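Local coordinates for protein pyridoxine 4-oxidase (Mesorhizobium loti, PDB 4HA6) that uses FAD to oxidise the 4-hydroxymethyl group of pyridoxine to the aldehyde, as an oxidase of the GMC oxidoreductase family, at residues Q52-T62 / H73-I81. Residues are numbered along the deposited sequence; the frame is centred on the assembly and turned at random.
Sequences QGRSYDWDYRT and HHWARGRLI. With FAD (flavin-adenine dinucleotide), chain B.
Y60 and W75 form an antiparallel hydrogen-bonded pair, W75 N to Y60 O spanning 2.7 Å, and beyond this short ladder the chains stay side by side as far as R79, where its N bonds to Y56 O. In the irregular part, D57 OD1 replaces a backbone acceptor: R77 N reaches it at 2.8 Å, while D59 N, closing an Asx turn, comes from the opposite face of the carboxylate. H74 ND1 meets D59 OD1 in its own ring plane, nearly straight at 174°. At the far end, T62 lays CG2 over the five-membered ring of W75. R79 lies over one face of the W58 indole, its CB 3.5 Å from the centroid of the five-membered ring; bends at chi2 and chi3 carry the guanidinium over the six-membered ring in a cation-pi contact, the planes 41° apart. The indole NE1 makes weak hydrogen bonds to G78 O and to FAD O2B. A leucine in place of W58 would probably leave the R79 guanidinium without its aromatic bed and the ribose hydroxyl without this donor. R77 NH2 approaches the flavin methyl C8M at 3.2 Å. The two segments thus meet FAD at its ribose and flavin dimethylbenzene edge, within this GMC oxidoreductase's FAD pocket.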
# COMPACT_ATOMS: atom_id res chain seq x y z
N GLN A 52 -7.44 -12.29 -6.33
CA GLN A 52 -6.20 -12.25 -7.12
C GLN A 52 -6.26 -13.19 -8.33
O GLN A 52 -6.88 -14.26 -8.27
CB GLN A 52 -5.00 -12.56 -6.23
CG GLN A 52 -4.77 -11.53 -5.13
CD GLN A 52 -3.83 -12.03 -4.02
OE1 GLN A 52 -2.84 -12.72 -4.29
NE2 GLN A 52 -4.14 -11.66 -2.78
N GLY A 53 -5.65 -12.77 -9.43
CA GLY A 53 -5.65 -13.57 -10.65
C GLY A 53 -6.93 -13.44 -11.47
O GLY A 53 -7.05 -14.03 -12.55
N ARG A 54 -7.89 -12.67 -10.95
CA ARG A 54 -9.12 -12.38 -11.68
C ARG A 54 -8.90 -11.27 -12.70
O ARG A 54 -7.80 -10.72 -12.81
CB ARG A 54 -10.26 -12.01 -10.74
CG ARG A 54 -11.06 -13.20 -10.22
CD ARG A 54 -11.31 -13.08 -8.73
NE ARG A 54 -12.72 -13.00 -8.38
CZ ARG A 54 -13.33 -13.85 -7.55
NH1 ARG A 54 -12.66 -14.86 -7.00
NH2 ARG A 54 -14.62 -13.70 -7.28
N SER A 55 -9.96 -10.93 -13.44
CA SER A 55 -9.89 -10.02 -14.59
C SER A 55 -9.40 -8.59 -14.28
O SER A 55 -8.72 -7.97 -15.10
CB SER A 55 -11.26 -9.99 -15.28
OG SER A 55 -11.27 -9.06 -16.35
N TYR A 56 -9.74 -8.09 -13.09
CA TYR A 56 -9.45 -6.71 -12.71
C TYR A 56 -8.19 -6.58 -11.83
O TYR A 56 -8.06 -5.65 -11.03
CB TYR A 56 -10.66 -6.10 -11.99
CG TYR A 56 -11.31 -7.04 -10.99
CD1 TYR A 56 -12.36 -7.88 -11.37
CD2 TYR A 56 -10.87 -7.10 -9.66
CE1 TYR A 56 -12.95 -8.74 -10.46
CE2 TYR A 56 -11.46 -7.96 -8.75
CZ TYR A 56 -12.50 -8.78 -9.16
OH TYR A 56 -13.08 -9.63 -8.25
N ASP A 57 -7.27 -7.53 -12.00
CA ASP A 57 -5.99 -7.56 -11.28
C ASP A 57 -4.86 -7.55 -12.31
O ASP A 57 -4.79 -8.45 -13.15
CB ASP A 57 -5.94 -8.79 -10.35
CG ASP A 57 -4.52 -9.10 -9.82
OD1 ASP A 57 -3.63 -8.21 -9.82
OD2 ASP A 57 -4.30 -10.25 -9.39
N TRP A 58 -3.99 -6.54 -12.23
CA TRP A 58 -2.89 -6.37 -13.18
C TRP A 58 -1.93 -7.56 -13.18
O TRP A 58 -1.43 -7.98 -14.24
CB TRP A 58 -2.11 -5.08 -12.89
CG TRP A 58 -2.86 -3.79 -13.17
CD1 TRP A 58 -3.69 -3.12 -12.31
CD2 TRP A 58 -2.82 -3.02 -14.38
NE1 TRP A 58 -4.18 -1.98 -12.92
CE2 TRP A 58 -3.67 -1.90 -14.19
CE3 TRP A 58 -2.17 -3.16 -15.61
CZ2 TRP A 58 -3.88 -0.94 -15.19
CZ3 TRP A 58 -2.37 -2.21 -16.60
CH2 TRP A 58 -3.22 -1.11 -16.38
N ASP A 59 -1.66 -8.10 -11.99
CA ASP A 59 -0.81 -9.28 -11.83
C ASP A 59 0.59 -9.13 -12.45
O ASP A 59 0.96 -9.88 -13.35
CB ASP A 59 -1.53 -10.52 -12.39
CG ASP A 59 -0.89 -11.81 -11.96
OD1 ASP A 59 -0.31 -11.85 -10.86
OD2 ASP A 59 -0.97 -12.80 -12.72
N TYR A 60 1.37 -8.18 -11.95
CA TYR A 60 2.74 -7.96 -12.43
C TYR A 60 3.65 -9.07 -11.92
O TYR A 60 3.37 -9.68 -10.89
CB TYR A 60 3.30 -6.63 -11.92
CG TYR A 60 2.48 -5.43 -12.29
CD1 TYR A 60 2.69 -4.78 -13.52
CD2 TYR A 60 1.52 -4.91 -11.43
CE1 TYR A 60 1.94 -3.67 -13.88
CE2 TYR A 60 0.78 -3.79 -11.78
CZ TYR A 60 0.99 -3.18 -13.00
OH TYR A 60 0.26 -2.07 -13.38
N ARG A 61 4.75 -9.30 -12.62
CA ARG A 61 5.72 -10.30 -12.19
C ARG A 61 7.08 -9.62 -12.02
O ARG A 61 7.58 -8.99 -12.96
CB ARG A 61 5.78 -11.42 -13.24
CG ARG A 61 6.63 -12.60 -12.84
CD ARG A 61 6.91 -13.49 -14.03
NE ARG A 61 8.05 -14.37 -13.80
CZ ARG A 61 9.33 -14.02 -13.98
NH1 ARG A 61 9.63 -12.78 -14.38
NH2 ARG A 61 10.30 -14.90 -13.76
N THR A 62 7.69 -9.71 -10.84
CA THR A 62 8.99 -9.06 -10.65
C THR A 62 10.10 -9.89 -11.29
O THR A 62 9.91 -11.09 -11.56
CB THR A 62 9.36 -8.93 -9.18
OG1 THR A 62 9.96 -10.14 -8.73
CG2 THR A 62 8.13 -8.59 -8.30
N HIS A 73 8.40 -12.74 -8.02
CA HIS A 73 7.22 -12.55 -7.19
C HIS A 73 6.05 -12.01 -8.01
O HIS A 73 6.24 -11.29 -8.99
CB HIS A 73 7.55 -11.56 -6.08
CG HIS A 73 8.61 -12.03 -5.14
ND1 HIS A 73 8.34 -12.45 -3.86
CD2 HIS A 73 9.95 -12.15 -5.29
CE1 HIS A 73 9.46 -12.82 -3.26
NE2 HIS A 73 10.46 -12.64 -4.11
N HIS A 74 4.84 -12.35 -7.60
CA HIS A 74 3.66 -11.83 -8.27
C HIS A 74 3.11 -10.64 -7.51
O HIS A 74 2.93 -10.72 -6.30
CB HIS A 74 2.60 -12.93 -8.41
CG HIS A 74 2.80 -13.80 -9.61
ND1 HIS A 74 1.99 -13.71 -10.73
CD2 HIS A 74 3.72 -14.75 -9.89
CE1 HIS A 74 2.41 -14.58 -11.64
NE2 HIS A 74 3.45 -15.22 -11.15
N TRP A 75 2.87 -9.53 -8.21
CA TRP A 75 2.36 -8.31 -7.57
C TRP A 75 0.95 -7.98 -8.04
O TRP A 75 0.75 -7.38 -9.10
CB TRP A 75 3.29 -7.12 -7.87
CG TRP A 75 4.52 -7.06 -6.98
CD1 TRP A 75 5.02 -8.05 -6.17
CD2 TRP A 75 5.38 -5.92 -6.78
NE1 TRP A 75 6.15 -7.60 -5.51
CE2 TRP A 75 6.39 -6.29 -5.87
CE3 TRP A 75 5.40 -4.62 -7.31
CZ2 TRP A 75 7.41 -5.42 -5.46
CZ3 TRP A 75 6.41 -3.75 -6.91
CH2 TRP A 75 7.40 -4.15 -6.00
N ALA A 76 -0.04 -8.36 -7.24
CA ALA A 76 -1.45 -8.06 -7.53
C ALA A 76 -1.70 -6.56 -7.48
O ALA A 76 -1.22 -5.89 -6.57
CB ALA A 76 -2.37 -8.79 -6.54
N ARG A 77 -2.44 -6.03 -8.45
CA ARG A 77 -2.80 -4.61 -8.43
C ARG A 77 -4.22 -4.40 -8.97
O ARG A 77 -4.61 -5.03 -9.96
CB ARG A 77 -1.80 -3.79 -9.24
CG ARG A 77 -0.45 -3.54 -8.55
CD ARG A 77 -0.58 -2.54 -7.39
NE ARG A 77 -0.43 -3.17 -6.08
CZ ARG A 77 -0.53 -2.52 -4.92
NH1 ARG A 77 -0.76 -1.21 -4.92
NH2 ARG A 77 -0.37 -3.16 -3.77
N GLY A 78 -4.98 -3.52 -8.33
CA GLY A 78 -6.33 -3.22 -8.79
C GLY A 78 -6.39 -2.56 -10.17
O GLY A 78 -5.68 -1.58 -10.42
N ARG A 79 -7.22 -3.12 -11.06
CA ARG A 79 -7.51 -2.52 -12.37
C ARG A 79 -9.03 -2.37 -12.57
O ARG A 79 -9.66 -3.16 -13.29
CB ARG A 79 -6.93 -3.36 -13.52
CG ARG A 79 -7.07 -2.70 -14.91
CD ARG A 79 -7.28 -3.72 -16.04
NE ARG A 79 -6.00 -4.17 -16.58
CZ ARG A 79 -5.54 -5.42 -16.49
NH1 ARG A 79 -6.27 -6.36 -15.90
NH2 ARG A 79 -4.36 -5.72 -17.01
N LEU A 80 -9.60 -1.36 -11.92
CA LEU A 80 -11.05 -1.11 -11.91
C LEU A 80 -11.27 0.10 -11.01
O LEU A 80 -10.36 0.51 -10.27
CB LEU A 80 -11.85 -2.32 -11.39
CG LEU A 80 -11.85 -2.68 -9.89
CD1 LEU A 80 -12.88 -3.77 -9.60
CD2 LEU A 80 -10.46 -3.10 -9.41
N ILE A 81 -12.48 0.67 -11.07
CA ILE A 81 -12.80 1.82 -10.24
C ILE A 81 -12.60 1.42 -8.77
O ILE A 81 -13.19 0.45 -8.30
CB ILE A 81 -14.23 2.34 -10.51
CG1 ILE A 81 -14.27 3.14 -11.82
CG2 ILE A 81 -14.72 3.21 -9.36
CD1 ILE A 81 -13.54 4.48 -11.75
PA FAD B . -4.11 2.23 -6.82
O1A FAD B . -5.18 2.22 -5.74
O2A FAD B . -3.47 0.93 -7.20
O5B FAD B . -4.77 2.91 -8.13
C5B FAD B . -4.19 2.90 -9.43
C4B FAD B . -5.36 3.02 -10.39
O4B FAD B . -4.98 3.63 -11.63
C3B FAD B . -5.91 1.64 -10.74
O3B FAD B . -7.35 1.74 -10.64
C2B FAD B . -5.47 1.40 -12.18
O2B FAD B . -6.41 0.58 -12.89
C1B FAD B . -5.38 2.82 -12.74
N9A FAD B . -4.38 3.01 -13.83
C8A FAD B . -3.11 2.54 -13.85
N7A FAD B . -2.48 2.94 -14.99
C5A FAD B . -3.34 3.70 -15.71
C6A FAD B . -3.31 4.43 -17.00
N6A FAD B . -2.18 4.44 -17.78
N1A FAD B . -4.44 5.09 -17.38
C2A FAD B . -5.55 5.10 -16.62
N3A FAD B . -5.64 4.45 -15.44
C4A FAD B . -4.59 3.74 -14.93
N1 FAD B . -3.04 -1.25 2.19
C2 FAD B . -3.44 -1.08 3.46
O2 FAD B . -3.19 0.00 4.03
N3 FAD B . -4.07 -2.05 4.16
C4 FAD B . -4.36 -3.25 3.62
O4 FAD B . -4.94 -4.15 4.29
C4X FAD B . -3.95 -3.51 2.22
N5 FAD B . -4.19 -4.69 1.61
C5X FAD B . -3.82 -4.89 0.32
C6 FAD B . -4.07 -6.11 -0.31
C7 FAD B . -3.70 -6.31 -1.63
C7M FAD B . -3.99 -7.64 -2.29
C8 FAD B . -3.02 -5.22 -2.39
C8M FAD B . -2.61 -5.45 -3.82
C9 FAD B . -2.76 -4.00 -1.77
C9A FAD B . -3.13 -3.81 -0.44
N10 FAD B . -2.87 -2.58 0.19
C10 FAD B . -3.26 -2.40 1.52
C1' FAD B . -2.18 -1.50 -0.54
C2' FAD B . -3.12 -0.38 -0.96
O2' FAD B . -4.31 -0.92 -1.53
C3' FAD B . -2.36 0.46 -1.98
O3' FAD B . -1.09 0.83 -1.42
C4' FAD B . -3.14 1.71 -2.36
O4' FAD B . -4.43 1.29 -2.86
C5' FAD B . -2.40 2.54 -3.41
O5' FAD B . -3.33 3.42 -4.03
P FAD B . -2.87 4.32 -5.28
O1P FAD B . -3.88 5.43 -5.53
O2P FAD B . -1.41 4.66 -5.13
O3P FAD B . -2.93 3.26 -6.48